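PDB 5CX7: ATP:cob(I)alamin adenosyltransferase, which probably converts cob(I)alamin to adenosylcobalamin, the cofactor of propanediol dehydratase, and carries a C-terminal heme-binding domain, the part in this crystal. Local coordinates for residues Val10-Asp16 with Arg112-Gly118. Residues are numbered along the deposited sequence; the frame is centred on the assembly and turned at random.
Sequences VALSFHD and RDGILIG. With HEM (protoporphyrin IX containing Fe), chain B.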
loop_
_atom_site.group_PDB
_atom_site.type_symbol
_atom_site.label_atom_id
_atom_site.label_comp_id
_atom_site.label_asym_id
_atom_site.label_seq_id
_atom_site.Cartn_x
_atom_site.Cartn_y
_atom_site.Cartn_z
ATOM N N VAL E 10 28.140 -15.893 18.371
ATOM C CA VAL E 10 27.372 -15.043 19.217
ATOM C C VAL E 10 25.900 -14.902 18.773
ATOM O O VAL E 10 25.301 -14.325 19.531
ATOM C CB VAL E 10 28.016 -13.655 19.602
ATOM C CG1 VAL E 10 29.454 -13.816 20.026
ATOM C CG2 VAL E 10 28.035 -12.837 18.354
ATOM N N ALA E 11 25.315 -15.392 17.664
ATOM C CA ALA E 11 23.859 -15.192 17.392
ATOM C C ALA E 11 22.953 -15.565 18.548
ATOM O O ALA E 11 23.362 -16.224 19.493
ATOM C CB ALA E 11 23.428 -16.001 16.151
ATOM N N LEU E 12 21.694 -15.137 18.487
ATOM C CA LEU E 12 20.702 -15.608 19.452
ATOM C C LEU E 12 20.381 -17.083 19.317
ATOM O O LEU E 12 19.991 -17.522 18.257
ATOM C CB LEU E 12 19.366 -14.807 19.324
ATOM C CG LEU E 12 19.487 -13.320 19.679
ATOM C CD1 LEU E 12 18.226 -12.562 19.162
ATOM C CD2 LEU E 12 19.645 -13.056 21.156
ATOM N N SER E 13 20.516 -17.831 20.419
ATOM C CA SER E 13 20.242 -19.256 20.450
ATOM C C SER E 13 18.781 -19.441 20.764
ATOM O O SER E 13 18.126 -18.488 21.207
ATOM C CB SER E 13 21.096 -19.903 21.559
ATOM O OG SER E 13 20.753 -19.393 22.851
ATOM N N PHE E 14 18.321 -20.693 20.682
ATOM C CA PHE E 14 17.010 -21.082 21.165
ATOM C C PHE E 14 16.796 -20.655 22.589
ATOM O O PHE E 14 15.784 -19.998 22.966
ATOM C CB PHE E 14 16.730 -22.605 21.081
ATOM C CG PHE E 14 15.485 -23.020 21.875
ATOM C CD1 PHE E 14 14.255 -22.762 21.400
ATOM C CD2 PHE E 14 15.605 -23.485 23.183
ATOM C CE1 PHE E 14 13.115 -23.063 22.138
ATOM C CE2 PHE E 14 14.487 -23.769 23.957
ATOM C CZ PHE E 14 13.225 -23.548 23.422
ATOM N N HIS E 15 17.743 -20.995 23.455
ATOM C CA HIS E 15 17.669 -20.580 24.832
ATOM C C HIS E 15 17.568 -19.041 25.015
ATOM O O HIS E 15 16.850 -18.528 25.880
ATOM C CB HIS E 15 18.898 -21.141 25.619
ATOM C CG HIS E 15 18.922 -20.733 27.064
ATOM N ND1 HIS E 15 18.191 -21.362 28.059
ATOM C CD2 HIS E 15 19.617 -19.750 27.677
ATOM C CE1 HIS E 15 18.420 -20.771 29.219
ATOM N NE2 HIS E 15 19.303 -19.814 29.017
ATOM N N ASP E 16 18.383 -18.287 24.307
ATOM C CA ASP E 16 18.283 -16.801 24.371
ATOM C C ASP E 16 16.861 -16.319 24.074
ATOM O O ASP E 16 16.340 -15.467 24.755
ATOM C CB ASP E 16 19.205 -16.129 23.363
ATOM C CG ASP E 16 20.690 -16.292 23.686
ATOM O OD1 ASP E 16 21.065 -16.208 24.864
ATOM O OD2 ASP E 16 21.543 -16.243 22.745
ATOM N N ARG E 112 26.406 -8.604 21.287
ATOM C CA ARG E 112 27.328 -9.558 21.970
ATOM C C ARG E 112 28.670 -9.372 21.337
ATOM O O ARG E 112 28.768 -9.569 20.115
ATOM C CB ARG E 112 26.936 -11.040 21.754
ATOM C CG ARG E 112 26.624 -11.770 22.999
ATOM C CD ARG E 112 26.412 -13.279 22.718
ATOM N NE ARG E 112 25.378 -13.520 23.661
ATOM C CZ ARG E 112 24.270 -14.209 23.446
ATOM N NH1 ARG E 112 24.001 -14.801 22.286
ATOM N NH2 ARG E 112 23.446 -14.323 24.437
ATOM N N ASP E 113 29.698 -9.140 22.151
ATOM C CA ASP E 113 31.086 -9.048 21.648
ATOM C C ASP E 113 31.231 -8.086 20.473
ATOM O O ASP E 113 31.863 -8.427 19.463
ATOM C CB ASP E 113 31.626 -10.435 21.230
ATOM C CG ASP E 113 31.658 -11.462 22.381
ATOM O OD1 ASP E 113 31.668 -11.068 23.571
ATOM O OD2 ASP E 113 31.562 -12.699 22.102
ATOM N N GLY E 114 30.584 -6.928 20.579
ATOM C CA GLY E 114 30.592 -5.949 19.512
ATOM C C GLY E 114 29.764 -6.252 18.263
ATOM O O GLY E 114 29.821 -5.493 17.295
ATOM N N ILE E 115 28.984 -7.332 18.267
ATOM C CA ILE E 115 28.226 -7.769 17.108
ATOM C C ILE E 115 26.737 -7.561 17.423
ATOM O O ILE E 115 26.243 -8.019 18.453
ATOM C CB ILE E 115 28.490 -9.253 16.767
ATOM C CG1 ILE E 115 30.004 -9.519 16.488
ATOM C CG2 ILE E 115 27.652 -9.718 15.582
ATOM C CD1 ILE E 115 30.530 -8.831 15.253
ATOM N N LEU E 116 26.030 -6.975 16.467
ATOM C CA LEU E 116 24.588 -6.821 16.565
ATOM C C LEU E 116 23.942 -8.163 16.297
ATOM O O LEU E 116 24.120 -8.786 15.249
ATOM C CB LEU E 116 24.086 -5.816 15.532
ATOM C CG LEU E 116 22.551 -5.600 15.494
ATOM C CD1 LEU E 116 22.116 -4.919 16.763
ATOM C CD2 LEU E 116 22.182 -4.773 14.272
ATOM N N ILE E 117 23.108 -8.633 17.228
ATOM C CA ILE E 117 22.490 -9.964 17.049
ATOM C C ILE E 117 20.959 -9.957 16.918
ATOM O O ILE E 117 20.376 -11.014 16.662
ATOM C CB ILE E 117 22.923 -10.981 18.179
ATOM C CG1 ILE E 117 22.543 -10.537 19.597
ATOM C CG2 ILE E 117 24.456 -11.190 18.132
ATOM C CD1 ILE E 117 22.836 -11.612 20.682
ATOM N N GLY E 118 20.339 -8.832 17.219
ATOM C CA GLY E 118 18.896 -8.780 17.160
ATOM C C GLY E 118 18.356 -7.535 17.787
ATOM O O GLY E 118 19.077 -6.628 18.153
HETATM C CHA HEM B . 9.893 -25.024 28.349
HETATM C CHB HEM B . 9.461 -24.001 23.609
HETATM C CHC HEM B . 7.394 -19.853 24.983
HETATM C CHD HEM B . 7.465 -21.130 29.619
HETATM C C1A HEM B . 9.975 -25.045 26.994
HETATM C C2A HEM B . 10.673 -26.022 26.271
HETATM C C3A HEM B . 10.555 -25.727 24.940
HETATM C C4A HEM B . 9.766 -24.589 24.804
HETATM C CMA HEM B . 11.172 -26.490 23.780
HETATM C CAA HEM B . 11.475 -27.187 26.837
HETATM C CBA HEM B . 12.953 -26.718 26.834
HETATM C CGA HEM B . 13.774 -27.242 27.987
HETATM O O1A HEM B . 14.567 -28.198 27.779
HETATM O O2A HEM B . 13.668 -26.704 29.122
HETATM C C1B HEM B . 8.833 -22.774 23.561
HETATM C C2B HEM B . 8.577 -22.084 22.375
HETATM C C3B HEM B . 7.993 -20.910 22.747
HETATM C C4B HEM B . 7.920 -20.892 24.228
HETATM C CMB HEM B . 8.922 -22.626 20.981
HETATM C CAB HEM B . 7.539 -19.913 21.758
HETATM C CBB HEM B . 6.934 -18.769 21.972
HETATM C C1C HEM B . 7.243 -19.811 26.358
HETATM C C2C HEM B . 6.665 -18.721 27.076
HETATM C C3C HEM B . 6.684 -19.112 28.426
HETATM C C4C HEM B . 7.282 -20.420 28.467
HETATM C CMC HEM B . 6.132 -17.401 26.491
HETATM C CAC HEM B . 6.223 -18.426 29.679
HETATM C CBC HEM B . 5.648 -17.253 29.767
HETATM C C1D HEM B . 8.153 -22.323 29.588
HETATM C C2D HEM B . 8.386 -22.983 30.875
HETATM C C3D HEM B . 9.098 -24.086 30.558
HETATM C C4D HEM B . 9.241 -24.073 29.074
HETATM C CMD HEM B . 7.910 -22.499 32.235
HETATM C CAD HEM B . 9.581 -25.152 31.548
HETATM C CBD HEM B . 10.653 -24.677 32.532
HETATM C CGD HEM B . 12.015 -25.284 32.273
HETATM O O1D HEM B . 12.669 -25.829 33.223
HETATM O O2D HEM B . 12.503 -25.206 31.116
HETATM N NA HEM B . 9.439 -24.145 26.068
HETATM N NB HEM B . 8.433 -22.048 24.603
HETATM N NC HEM B . 7.659 -20.794 27.217
HETATM N ND HEM B . 8.688 -22.998 28.531
HETATM FE FE HEM B . 8.599 -22.552 26.630
HETATM O O HOH W 1 21.002 -13.596 16.381
#
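Arg112 and Asp16 form a bidentate salt bridge that ties the tip of a beta hairpin to the start of helix 14-31. The guanidinium approaches end-on: NH1 gives a 2.9 Å bond to Asp16 OD2, and NH2 one of 3.1 Å to OD1, both on the syn side but tilted out of the carboxylate plane. The two planes are 36° apart, so the pair is twisted rather than coplanar. A bend at chi3 (-144°) turns the end of the arginine along residues 10-12, toward Asp16, and NH1 also donates to Val10 O at 3.1 Å, from above the carbonyl plane.

Asp16 is also held by its own segment. Ser13 N donates to OD2 on its anti side, from the face opposite NH1, while Asp16 N returns a 3.0 Å bond to Ser13 OG, completing a capping box at the helix N-terminus. Water adds a further link, accepting from Leu12 N and donating to Ile117 O.

Apolar packing fills in around these bonds. Val10 lies against the type I' turn 112-115, its CB 3.5 Å from Arg112 CD and its CG2 reaching Ile115 and Ile117. Leu12 crosses Ile117 at about a right angle, Leu12 CD2 lying 3.5 Å from Ile117 CD1. Ile117 CD1 also lies above one face of the Arg112 guanidinium, offset toward its rim. Ile117 and Gly118 form a classic beta bulge opposite Leu110.

Next to the cap, Phe14 CZ packs 3.6 Å from methyl CMA of the heme of chain B. One carboxylate serves both helix cap and hairpin; the nearby arginine probably favours the ionised carboxylate, and the shared bonds tie the start of the heme-contacting helix to the hairpin end.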